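Local atomic coordinates of hydrazine synthase alpha subunit (Candidatus Kuenenia stuttgartiensis, PDB entry 5C2V), a protein that catalyses the final step of hydrazine formation, condensing hydroxylamine made in the gamma subunit with ammonia, as the heme-c-carrying alpha subunit of hydrazine synthase. Residues Met176-His180 and Val244-Gly248; Ser475-Arg479 and Pro777-Val781; Arg503-Tyr508 and Lys640-Val644; Ala684-Tyr689 and Gly764-Asp768. One frame throughout, in Å; residues are numbered along the deposited sequence.

Contact 1. Residues Met176-His180 and Val244-Gly248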
loop_
_atom_site.group_PDB
_atom_site.type_symbol
_atom_site.label_atom_id
_atom_site.label_comp_id
_atom_site.label_asym_id
_atom_site.label_seq_id
_atom_site.Cartn_x
_atom_site.Cartn_y
_atom_site.Cartn_z
ATOM N N MET D 176 -10.888 4.396 26.693
ATOM C CA MET D 176 -10.855 3.797 25.364
ATOM C C MET D 176 -9.688 4.336 24.545
ATOM O O MET D 176 -9.404 5.533 24.575
ATOM C CB MET D 176 -12.169 4.058 24.622
ATOM C CG MET D 176 -13.209 2.957 24.760
ATOM S SD MET D 176 -14.781 3.412 23.999
ATOM C CE MET D 176 -15.679 1.866 24.112
ATOM N N ASP D 177 -9.014 3.455 23.810
ATOM C CA ASP D 177 -7.969 3.898 22.896
ATOM C C ASP D 177 -8.588 4.360 21.581
ATOM O O ASP D 177 -9.804 4.520 21.479
ATOM C CB ASP D 177 -6.920 2.798 22.658
ATOM C CG ASP D 177 -7.474 1.573 21.935
ATOM O OD1 ASP D 177 -8.653 1.568 21.521
ATOM O OD2 ASP D 177 -6.708 0.600 21.769
ATOM N N GLU D 178 -7.748 4.576 20.578
ATOM C CA GLU D 178 -8.208 5.084 19.292
ATOM C C GLU D 178 -8.929 4.013 18.468
ATOM O O GLU D 178 -9.619 4.325 17.498
ATOM C CB GLU D 178 -7.024 5.667 18.519
ATOM C CG GLU D 178 -6.409 6.880 19.214
ATOM C CD GLU D 178 -5.036 7.242 18.683
ATOM O OE1 GLU D 178 -4.147 6.367 18.678
ATOM O OE2 GLU D 178 -4.844 8.408 18.277
ATOM N N PHE D 179 -8.767 2.753 18.861
ATOM C CA PHE D 179 -9.487 1.646 18.235
ATOM C C PHE D 179 -10.750 1.289 19.017
ATOM O O PHE D 179 -11.428 0.309 18.702
ATOM C CB PHE D 179 -8.582 0.420 18.106
ATOM C CG PHE D 179 -7.467 0.592 17.116
ATOM C CD1 PHE D 179 -7.723 1.080 15.845
ATOM C CD2 PHE D 179 -6.164 0.273 17.456
ATOM C CE1 PHE D 179 -6.699 1.240 14.930
ATOM C CE2 PHE D 179 -5.135 0.432 16.546
ATOM C CZ PHE D 179 -5.403 0.918 15.281
ATOM N N HIS D 180 -11.035 2.085 20.046
ATOM C CA HIS D 180 -12.173 1.882 20.944
ATOM C C HIS D 180 -12.061 0.585 21.743
ATOM O O HIS D 180 -13.067 0.024 22.176
ATOM C CB HIS D 180 -13.495 1.903 20.169
ATOM C CG HIS D 180 -13.692 3.134 19.342
ATOM N ND1 HIS D 180 -13.331 3.206 18.015
ATOM C CD2 HIS D 180 -14.212 4.347 19.655
ATOM C CE1 HIS D 180 -13.621 4.406 17.544
ATOM N NE2 HIS D 180 -14.156 5.117 18.522
ATOM N N VAL D 244 1.880 2.458 19.623
ATOM C CA VAL D 244 0.825 2.365 18.631
ATOM C C VAL D 244 0.496 3.754 18.113
ATOM O O VAL D 244 -0.061 4.575 18.843
ATOM C CB VAL D 244 -0.448 1.716 19.211
ATOM C CG1 VAL D 244 -1.566 1.714 18.178
ATOM C CG2 VAL D 244 -0.155 0.305 19.694
ATOM N N GLN D 245 0.833 4.026 16.857
ATOM C CA GLN D 245 0.447 5.299 16.276
ATOM C C GLN D 245 -0.764 5.061 15.386
ATOM O O GLN D 245 -0.648 4.601 14.243
ATOM C CB GLN D 245 1.611 5.902 15.485
ATOM C CG GLN D 245 2.904 6.020 16.286
ATOM C CD GLN D 245 2.848 7.118 17.332
ATOM O OE1 GLN D 245 2.321 8.202 17.083
ATOM N NE2 GLN D 245 3.387 6.838 18.513
ATOM N N ALA D 246 -1.928 5.367 15.951
ATOM C CA ALA D 246 -3.217 5.228 15.284
ATOM C C ALA D 246 -3.874 6.542 14.860
ATOM O O ALA D 246 -4.978 6.512 14.317
ATOM C CB ALA D 246 -4.169 4.443 16.177
ATOM N N ASN D 247 -3.226 7.680 15.115
ATOM C CA ASN D 247 -3.931 8.968 15.110
ATOM C C ASN D 247 -4.696 9.233 13.818
ATOM O O ASN D 247 -4.116 9.279 12.738
ATOM C CB ASN D 247 -2.945 10.116 15.361
ATOM C CG ASN D 247 -3.629 11.475 15.451
ATOM O OD1 ASN D 247 -4.847 11.565 15.617
ATOM N ND2 ASN D 247 -2.843 12.540 15.340
ATOM N N GLY D 248 -6.000 9.444 13.957
ATOM C CA GLY D 248 -6.882 9.650 12.825
ATOM C C GLY D 248 -6.817 8.589 11.739
ATOM O O GLY D 248 -6.830 7.388 12.010
HETATM O O HOH W 1 -1.745 6.657 18.254
#

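Contact 2. Residues Ser475-Arg479 and Pro777-Val781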
loop_
_atom_site.group_PDB
_atom_site.type_symbol
_atom_site.label_atom_id
_atom_site.label_comp_id
_atom_site.label_asym_id
_atom_site.label_seq_id
_atom_site.Cartn_x
_atom_site.Cartn_y
_atom_site.Cartn_z
ATOM N N SER D 475 -23.296 3.582 28.361
ATOM C CA SER D 475 -23.303 2.843 27.102
ATOM C C SER D 475 -24.534 3.143 26.252
ATOM O O SER D 475 -24.611 2.728 25.095
ATOM C CB SER D 475 -23.214 1.340 27.373
ATOM O OG SER D 475 -24.305 0.896 28.161
ATOM N N THR D 476 -25.500 3.852 26.826
ATOM C CA THR D 476 -26.697 4.219 26.081
ATOM C C THR D 476 -26.480 5.504 25.283
ATOM O O THR D 476 -27.258 5.825 24.385
ATOM C CB THR D 476 -27.912 4.393 27.018
ATOM O OG1 THR D 476 -27.736 5.559 27.834
ATOM C CG2 THR D 476 -28.077 3.168 27.909
ATOM N N ARG D 477 -25.427 6.242 25.623
ATOM C CA ARG D 477 -25.087 7.471 24.911
ATOM C C ARG D 477 -23.976 7.315 23.867
ATOM O O ARG D 477 -23.647 8.274 23.169
ATOM C CB ARG D 477 -24.691 8.559 25.912
ATOM C CG ARG D 477 -25.846 9.063 26.761
ATOM C CD ARG D 477 -26.752 9.992 25.968
ATOM N NE ARG D 477 -26.094 11.258 25.656
ATOM C CZ ARG D 477 -26.677 12.268 25.018
ATOM N NH1 ARG D 477 -27.937 12.165 24.619
ATOM N NH2 ARG D 477 -25.998 13.383 24.780
ATOM N N PHE D 478 -23.400 6.120 23.751
ATOM C CA PHE D 478 -22.259 5.930 22.854
ATOM C C PHE D 478 -22.328 4.630 22.055
ATOM O O PHE D 478 -22.621 3.565 22.599
ATOM C CB PHE D 478 -20.951 5.977 23.651
ATOM C CG PHE D 478 -19.722 5.705 22.825
ATOM C CD1 PHE D 478 -19.230 6.661 21.950
ATOM C CD2 PHE D 478 -19.049 4.499 22.937
ATOM C CE1 PHE D 478 -18.098 6.414 21.195
ATOM C CE2 PHE D 478 -17.916 4.247 22.185
ATOM C CZ PHE D 478 -17.440 5.205 21.312
ATOM N N ARG D 479 -22.037 4.728 20.761
ATOM C CA ARG D 479 -22.079 3.577 19.865
ATOM C C ARG D 479 -20.897 3.573 18.898
ATOM O O ARG D 479 -20.566 4.598 18.303
ATOM C CB ARG D 479 -23.395 3.562 19.083
ATOM C CG ARG D 479 -23.561 2.365 18.163
ATOM C CD ARG D 479 -23.591 1.067 18.951
ATOM N NE ARG D 479 -23.546 -0.102 18.079
ATOM C CZ ARG D 479 -24.621 -0.705 17.582
ATOM N NH1 ARG D 479 -25.833 -0.249 17.871
ATOM N NH2 ARG D 479 -24.485 -1.764 16.796
ATOM N N PRO D 777 -27.666 17.010 20.850
ATOM C CA PRO D 777 -28.265 15.861 20.154
ATOM C C PRO D 777 -27.264 14.775 19.768
ATOM O O PRO D 777 -26.160 15.081 19.320
ATOM C CB PRO D 777 -28.871 16.496 18.902
ATOM C CG PRO D 777 -29.212 17.877 19.325
ATOM C CD PRO D 777 -28.124 18.289 20.277
ATOM N N GLY D 778 -27.657 13.516 19.942
ATOM C CA GLY D 778 -26.791 12.395 19.623
ATOM C C GLY D 778 -27.429 11.044 19.890
ATOM O O GLY D 778 -28.608 10.958 20.236
ATOM N N TYR D 779 -26.635 9.989 19.726
ATOM C CA TYR D 779 -27.093 8.610 19.892
ATOM C C TYR D 779 -27.683 8.342 21.274
ATOM O O TYR D 779 -27.057 8.631 22.292
ATOM C CB TYR D 779 -25.931 7.649 19.626
ATOM C CG TYR D 779 -26.239 6.190 19.889
ATOM C CD1 TYR D 779 -26.842 5.401 18.919
ATOM C CD2 TYR D 779 -25.906 5.597 21.101
ATOM C CE1 TYR D 779 -27.117 4.066 19.152
ATOM C CE2 TYR D 779 -26.179 4.263 21.344
ATOM C CZ TYR D 779 -26.783 3.503 20.366
ATOM O OH TYR D 779 -27.054 2.175 20.604
ATOM N N LEU D 780 -28.893 7.791 21.301
ATOM C CA LEU D 780 -29.541 7.432 22.558
ATOM C C LEU D 780 -30.368 6.154 22.437
ATOM O O LEU D 780 -31.127 5.983 21.483
ATOM C CB LEU D 780 -30.428 8.582 23.042
ATOM C CG LEU D 780 -31.240 8.346 24.318
ATOM C CD1 LEU D 780 -30.335 7.961 25.477
ATOM C CD2 LEU D 780 -32.062 9.579 24.662
ATOM N N VAL D 781 -30.219 5.262 23.414
ATOM C CA VAL D 781 -31.054 4.069 23.510
ATOM C C VAL D 781 -31.467 3.828 24.959
ATOM O O VAL D 781 -32.627 3.533 25.244
ATOM C CB VAL D 781 -30.340 2.806 22.976
ATOM C CG1 VAL D 781 -30.116 2.904 21.473
ATOM C CG2 VAL D 781 -29.029 2.579 23.714
HETATM O O HOH W 2 -25.148 10.286 22.753
#

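Contact 3. Residues Arg503-Tyr508 and Lys640-Val644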
loop_
_atom_site.group_PDB
_atom_site.type_symbol
_atom_site.label_atom_id
_atom_site.label_comp_id
_atom_site.label_asym_id
_atom_site.label_seq_id
_atom_site.Cartn_x
_atom_site.Cartn_y
_atom_site.Cartn_z
ATOM N N ARG D 503 -11.060 15.945 19.698
ATOM C CA ARG D 503 -9.880 16.770 19.908
ATOM C C ARG D 503 -10.259 18.246 19.904
ATOM O O ARG D 503 -11.373 18.608 19.527
ATOM C CB ARG D 503 -8.818 16.480 18.848
ATOM C CG ARG D 503 -9.319 16.526 17.419
ATOM C CD ARG D 503 -8.368 15.770 16.511
ATOM N NE ARG D 503 -8.342 14.347 16.833
ATOM C CZ ARG D 503 -7.435 13.491 16.371
ATOM N NH1 ARG D 503 -6.468 13.918 15.571
ATOM N NH2 ARG D 503 -7.491 12.212 16.716
ATOM N N GLY D 504 -9.333 19.095 20.335
ATOM C CA GLY D 504 -9.594 20.519 20.418
ATOM C C GLY D 504 -8.350 21.333 20.135
ATOM O O GLY D 504 -7.268 20.781 19.939
ATOM N N ILE D 505 -8.504 22.650 20.104
ATOM C CA ILE D 505 -7.412 23.531 19.714
ATOM C C ILE D 505 -6.610 24.027 20.912
ATOM O O ILE D 505 -7.119 24.786 21.739
ATOM C CB ILE D 505 -7.936 24.749 18.927
ATOM C CG1 ILE D 505 -8.796 24.293 17.747
ATOM C CG2 ILE D 505 -6.781 25.616 18.450
ATOM C CD1 ILE D 505 -9.399 25.433 16.953
ATOM N N ILE D 506 -5.357 23.591 21.005
ATOM C CA ILE D 506 -4.437 24.146 21.990
ATOM C C ILE D 506 -4.241 25.618 21.674
ATOM O O ILE D 506 -4.325 26.472 22.559
ATOM C CB ILE D 506 -3.076 23.420 21.997
ATOM C CG1 ILE D 506 -3.153 22.156 22.849
ATOM C CG2 ILE D 506 -1.982 24.329 22.536
ATOM C CD1 ILE D 506 -1.838 21.425 22.972
ATOM N N GLY D 507 -3.991 25.915 20.403
ATOM C CA GLY D 507 -3.894 27.302 19.984
ATOM C C GLY D 507 -3.009 27.511 18.775
ATOM O O GLY D 507 -2.393 26.577 18.284
ATOM N N TYR D 508 -2.926 28.750 18.307
ATOM C CA TYR D 508 -2.153 29.050 17.109
ATOM C C TYR D 508 -0.880 29.815 17.436
ATOM O O TYR D 508 -0.838 30.582 18.397
ATOM C CB TYR D 508 -2.992 29.855 16.120
ATOM C CG TYR D 508 -4.189 29.119 15.565
ATOM C CD1 TYR D 508 -4.117 28.464 14.343
ATOM C CD2 TYR D 508 -5.398 29.099 16.251
ATOM C CE1 TYR D 508 -5.212 27.804 13.822
ATOM C CE2 TYR D 508 -6.498 28.439 15.738
ATOM C CZ TYR D 508 -6.399 27.791 14.524
ATOM O OH TYR D 508 -7.489 27.130 14.008
ATOM N N LYS D 640 -11.438 25.773 29.847
ATOM C CA LYS D 640 -11.787 26.767 28.840
ATOM C C LYS D 640 -11.211 26.502 27.443
ATOM O O LYS D 640 -11.393 27.317 26.539
ATOM C CB LYS D 640 -11.348 28.146 29.334
ATOM C CG LYS D 640 -11.707 28.379 30.793
ATOM C CD LYS D 640 -11.201 29.711 31.310
ATOM C CE LYS D 640 -12.057 30.855 30.808
ATOM N NZ LYS D 640 -11.674 32.138 31.458
ATOM N N GLN D 641 -10.515 25.382 27.268
ATOM C CA GLN D 641 -9.904 25.061 25.976
ATOM C C GLN D 641 -10.962 24.897 24.883
ATOM O O GLN D 641 -11.922 24.143 25.039
ATOM C CB GLN D 641 -9.053 23.793 26.078
ATOM C CG GLN D 641 -8.111 23.591 24.898
ATOM C CD GLN D 641 -7.290 22.320 25.014
ATOM O OE1 GLN D 641 -7.826 21.241 25.264
ATOM N NE2 GLN D 641 -5.979 22.444 24.834
ATOM N N ARG D 642 -10.769 25.604 23.772
ATOM C CA ARG D 642 -11.779 25.690 22.721
ATOM C C ARG D 642 -11.680 24.574 21.683
ATOM O O ARG D 642 -10.586 24.172 21.283
ATOM C CB ARG D 642 -11.684 27.049 22.019
ATOM C CG ARG D 642 -12.797 27.318 21.016
ATOM C CD ARG D 642 -12.652 28.691 20.378
ATOM N NE ARG D 642 -11.459 28.790 19.542
ATOM C CZ ARG D 642 -11.451 28.601 18.226
ATOM N NH1 ARG D 642 -12.577 28.304 17.590
ATOM N NH2 ARG D 642 -10.319 28.712 17.543
ATOM N N THR D 643 -12.839 24.083 21.255
ATOM C CA THR D 643 -12.930 23.116 20.167
ATOM C C THR D 643 -14.091 23.488 19.251
ATOM O O THR D 643 -14.907 24.345 19.591
ATOM C CB THR D 643 -13.132 21.681 20.682
ATOM O OG1 THR D 643 -12.908 20.750 19.615
ATOM C CG2 THR D 643 -14.543 21.500 21.220
ATOM N N VAL D 644 -14.157 22.852 18.086
ATOM C CA VAL D 644 -15.269 23.072 17.172
ATOM C C VAL D 644 -16.198 21.862 17.155
ATOM O O VAL D 644 -15.804 20.769 16.750
ATOM C CB VAL D 644 -14.784 23.359 15.740
ATOM C CG1 VAL D 644 -15.969 23.631 14.827
ATOM C CG2 VAL D 644 -13.826 24.539 15.733
#

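Contact 4. Residues Ala684-Tyr689 and Gly764-Asp768. With CA (calcium ion), chain Z.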
loop_
_atom_site.group_PDB
_atom_site.type_symbol
_atom_site.label_atom_id
_atom_site.label_comp_id
_atom_site.label_asym_id
_atom_site.label_seq_id
_atom_site.Cartn_x
_atom_site.Cartn_y
_atom_site.Cartn_z
ATOM N N ALA D 684 -27.348 8.512 14.560
ATOM C CA ALA D 684 -26.241 9.179 15.235
ATOM C C ALA D 684 -26.243 10.670 14.941
ATOM O O ALA D 684 -26.386 11.493 15.847
ATOM C CB ALA D 684 -24.914 8.562 14.817
ATOM N N TYR D 685 -26.095 11.000 13.661
ATOM C CA TYR D 685 -25.911 12.374 13.214
ATOM C C TYR D 685 -27.108 12.900 12.434
ATOM O O TYR D 685 -28.061 12.168 12.172
ATOM C CB TYR D 685 -24.659 12.470 12.342
ATOM C CG TYR D 685 -23.559 11.549 12.793
ATOM C CD1 TYR D 685 -22.797 11.866 13.903
ATOM C CD2 TYR D 685 -23.253 10.383 12.094
ATOM C CE1 TYR D 685 -21.788 11.044 14.330
ATOM C CE2 TYR D 685 -22.234 9.554 12.514
ATOM C CZ TYR D 685 -21.507 9.892 13.633
ATOM O OH TYR D 685 -20.490 9.074 14.058
ATOM N N SER D 686 -27.038 14.168 12.043
ATOM C CA SER D 686 -28.122 14.804 11.309
ATOM C C SER D 686 -27.980 14.587 9.806
ATOM O O SER D 686 -27.088 13.870 9.350
ATOM C CB SER D 686 -28.176 16.301 11.621
ATOM O OG SER D 686 -26.970 16.947 11.253
ATOM N N ARG D 687 -28.867 15.216 9.043
ATOM C CA ARG D 687 -28.863 15.090 7.590
ATOM C C ARG D 687 -27.645 15.767 6.968
ATOM O O ARG D 687 -27.004 15.213 6.072
ATOM C CB ARG D 687 -30.148 15.678 7.003
ATOM C CG ARG D 687 -30.177 15.719 5.483
ATOM C CD ARG D 687 -30.003 14.331 4.893
ATOM N NE ARG D 687 -31.100 13.441 5.258
ATOM C CZ ARG D 687 -31.088 12.127 5.065
ATOM N NH1 ARG D 687 -30.031 11.546 4.513
ATOM N NH2 ARG D 687 -32.131 11.392 5.425
ATOM N N ALA D 688 -27.333 16.968 7.446
ATOM C CA ALA D 688 -26.222 17.746 6.907
ATOM C C ALA D 688 -24.885 17.041 7.116
ATOM O O ALA D 688 -24.039 17.019 6.220
ATOM C CB ALA D 688 -26.195 19.130 7.536
ATOM N N TYR D 689 -24.700 16.462 8.299
ATOM C CA TYR D 689 -23.463 15.758 8.613
ATOM C C TYR D 689 -23.313 14.512 7.749
ATOM O O TYR D 689 -22.236 14.242 7.218
ATOM C CB TYR D 689 -23.412 15.378 10.096
ATOM C CG TYR D 689 -22.076 14.817 10.530
ATOM C CD1 TYR D 689 -21.833 13.448 10.515
ATOM C CD2 TYR D 689 -21.054 15.657 10.952
ATOM C CE1 TYR D 689 -20.612 12.933 10.910
ATOM C CE2 TYR D 689 -19.830 15.151 11.349
ATOM C CZ TYR D 689 -19.615 13.790 11.325
ATOM O OH TYR D 689 -18.397 13.285 11.720
ATOM N N GLY D 764 -10.496 17.212 11.801
ATOM C CA GLY D 764 -10.923 15.851 11.534
ATOM C C GLY D 764 -12.414 15.711 11.288
ATOM O O GLY D 764 -12.915 14.597 11.133
ATOM N N ALA D 765 -13.118 16.840 11.270
ATOM C CA ALA D 765 -14.536 16.884 10.911
ATOM C C ALA D 765 -15.398 15.983 11.789
ATOM O O ALA D 765 -16.192 15.190 11.286
ATOM C CB ALA D 765 -14.718 16.513 9.442
ATOM N N GLN D 766 -15.241 16.113 13.103
ATOM C CA GLN D 766 -16.028 15.321 14.038
ATOM C C GLN D 766 -17.462 15.830 14.129
ATOM O O GLN D 766 -17.840 16.794 13.464
ATOM C CB GLN D 766 -15.388 15.328 15.431
ATOM C CG GLN D 766 -14.023 14.661 15.511
ATOM C CD GLN D 766 -12.901 15.577 15.066
ATOM O OE1 GLN D 766 -13.127 16.744 14.747
ATOM N NE2 GLN D 766 -11.680 15.054 15.049
ATOM N N TRP D 767 -18.247 15.161 14.964
ATOM C CA TRP D 767 -19.635 15.518 15.230
ATOM C C TRP D 767 -19.753 15.906 16.693
ATOM O O TRP D 767 -20.099 17.039 17.033
ATOM C CB TRP D 767 -20.566 14.349 14.893
ATOM C CG TRP D 767 -21.879 14.340 15.633
ATOM C CD1 TRP D 767 -22.144 13.720 16.823
ATOM C CD2 TRP D 767 -23.118 14.924 15.203
ATOM N NE1 TRP D 767 -23.459 13.912 17.175
ATOM C CE2 TRP D 767 -24.079 14.643 16.198
ATOM C CE3 TRP D 767 -23.502 15.667 14.084
ATOM C CZ2 TRP D 767 -25.400 15.079 16.102
ATOM C CZ3 TRP D 767 -24.815 16.100 13.994
ATOM C CH2 TRP D 767 -25.746 15.806 14.997
ATOM N N ASP D 768 -19.450 14.945 17.559
ATOM C CA ASP D 768 -19.451 15.187 18.984
ATOM C C ASP D 768 -18.006 15.379 19.421
ATOM O O ASP D 768 -17.245 14.419 19.521
ATOM C CB ASP D 768 -20.101 14.003 19.706
ATOM C CG ASP D 768 -20.601 14.356 21.082
ATOM O OD1 ASP D 768 -19.893 15.084 21.802
ATOM O OD2 ASP D 768 -21.708 13.906 21.443
HETATM CA CA CA Z . -20.073 14.137 23.929
HETATM O O HOH W 3 -22.124 12.987 23.424
HETATM O O HOH W 4 -18.773 12.237 23.293
#

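Contact 1. Residues Met176-His180 and Val244-Gly248
The outer end of the Phe-179 ring rests on the methyl of Ala-246: CZ lies 3.8 Å from Ala-246 CB, and the neighbouring CE2 is 4.1 Å from Val-244 CG1. Both aliphatic groups meet the ring obliquely. With CG anti to the carbonyl carbon (chi1 -69°), the ring reaches towards the 244-248 segment although the bond to its CB does not aim there. Glu-178 crosses the gap beside it. Its OE1 accepts from water 1, which also donates to Val-244 O at 2.7 Å and accepts from Ala-246 N at 2.6 Å, so a single water links the carboxylate to two backbone groups. The side chains are presented by a type I beta turn from Asp-177 to His-180, closed by His-180 N to Asp-177 O at 3.1 Å; Glu-178 and Phe-179 are its two central residues. Across the gap, Val-244 and Gln-245 end strand 239-245 of a four-stranded antiparallel sheet, consistent with a blade of the six-bladed beta-propeller in the N-terminal domain. The other carboxylate oxygen, Glu-178 OE2, sits 3.3 Å from Asn-247 CA and accepts a hydrogen bond from Trp-545 NE1, so partners grip the buried carboxylate at both oxygens. Asn-247 OD1 accepts a hydrogen bond from Arg-503 NH1, and the asparagine side chain lies about 7 Å from a bound heme c.

Contact 2. Residues Ser475-Arg479 and Pro777-Val781
Tyr-779 swings its CG opposite its own backbone N (chi1 175°) and Arg-479 does the same, which lays the arginine's aliphatic stem across the tyrosine ring. A CH-pi contact results: Arg-479 CB stands 3.5 Å from the centroid of the Tyr-779 ring, only 8° off the ring normal. In this way the C-terminal tail of the chain is held against the loop that joins strands 461-467 and 503-510 of the middle domain. Beyond CB, Arg-479 bends at chi2, and its guanidinium is turned steeply to the ring plane, with the Tyr-779 hydroxyl near its edge; Arg-479 NH1 and Tyr-779 OH are 3.9 Å apart. The ring's own edge faces the backbone of the loop, with Tyr-779 CD2 3.7 Å from Phe-478 N. One direct hydrogen bond joins the two segments: Val-781 N gives to a lone pair of Thr-476 O at 3.2 Å, with an N-H...O angle of 143°. The same oxygen takes a CA-H...O contact from Leu-780 CA at 3.3 Å. Beside this bond, Thr-476 CB packs against Val-781 CG2, and Arg-477 CD meets Leu-780 CD1 where these side chains cross. Water 2 completes the link, donating to Arg-477 O at 2.5 Å and to Tyr-779 O at 2.6 Å while lying over one face of the Arg-477 guanidinium.

Contact 3. Residues Arg503-Tyr508 and Lys640-Val644
Ile-505 and Arg-642 run alongside each other in the same direction, so that the isoleucine's tip comes over one face of the guanidinium: Ile-505 CD1 is 3.5 Å from Arg-642 NH2. Tyr-508 approaches that group differently, at its edge, with CE2 4.2 Å from Arg-642 NH2. This charged end forms a salt bridge with Glu-759, whose carboxylate also bonds the Tyr-508 hydroxyl, so a single acid ties the two side chains together. Gln-641 leaves the backbone roughly at right angles to Arg-642. Its chain is extended beyond CG, which is anti to the backbone N (chi1 -165°), and it crosses Ile-506 at a slant with NE2 3.5 Å from Ile-506 CG1; Gln-466 and Tyr-468 hold the amide by hydrogen bonds. Between these pairs the backbones meet through Ile-505 N to Arg-642 O, 2.8 Å long and 157° at the hydrogen. Thr-643 OG1 then donates to a lone pair of Arg-503 O at 2.6 Å. Gly-504, with no side chain, lets its CA come within 4.2 Å of Thr-643 CA. Strand 503-510 is outermost in its sheet within this chain: strand 461-467 pairs with it, through a classic bulge at Ile-506 and Gly-507 opposite Ile-464, helix 751-762 packs on Ile-505 and Tyr-508, and strand 596-599 touches Tyr-508 and Arg-642.

Contact 4. Residues Ala684-Tyr689 and Gly764-Asp768
An aromatic cluster of Tyr-685, Tyr-689 and Trp-767 joins the start of helix 687-692 to the loop that follows helix 751-762 and leads into a calcium site. Trp-767 meets both tyrosines, which also touch each other: Tyr-689 CE1 lies over the centre of one face of the Tyr-685 ring. The Tyr-685 edge is turned to the face of the Trp-767 five-membered ring in a T-shaped pair with planes at 72°, although the closest approach in the model is too short to trust. Tyr-685 CA makes a CH-pi contact over the six-membered ring, 3.8 Å from its centroid. In turn, the Trp-767 six-membered ring points its edge at the face of Tyr-689, centroids 5.6 Å apart, and Trp-767 CB sits over that face. The Tyr-689 hydroxyl donates to Ala-765 O at 2.9 Å, in the carbonyl plane, and accepts a hydrogen bond from Gly-497 N. Ser-686 occupies the N-cap position, its OG hydrogen-bonded to Gln-651 OE1, while Gly-764 ends helix 751-762 in a Schellman motif. Asp-768 OD1 binds the calcium ion at 2.3 Å, and OD2 forms a salt bridge with Arg-647. Waters 3 and 4, Ile-770 O, Gly-772 O and Asp-774 OD2 complete the six ligands, an all-oxygen shell typical of a calcium-binding loop.

How the contacts relate
From the N terminus, contact 1 closes first: residues 176-180 return to 244-248 in a loop that ends before any other opens. Contact 2 then spans from 475-479 to the C terminus, and contacts 3 and 4 are nested inside it in series, 503-508 with 640-644 and then 684-689 with 764-768. The contacts also touch in space. Contacts 1 and 3 are joined through Asn-247 and Arg-503, Met-176 and His-180 pack on Phe-478 of contact 2, Trp-767 of contact 4 meets Pro-777, and Arg-503 meets Gln-766. Together they tie the loops beside the propeller to the middle domain and to the C-terminal cytochrome c region.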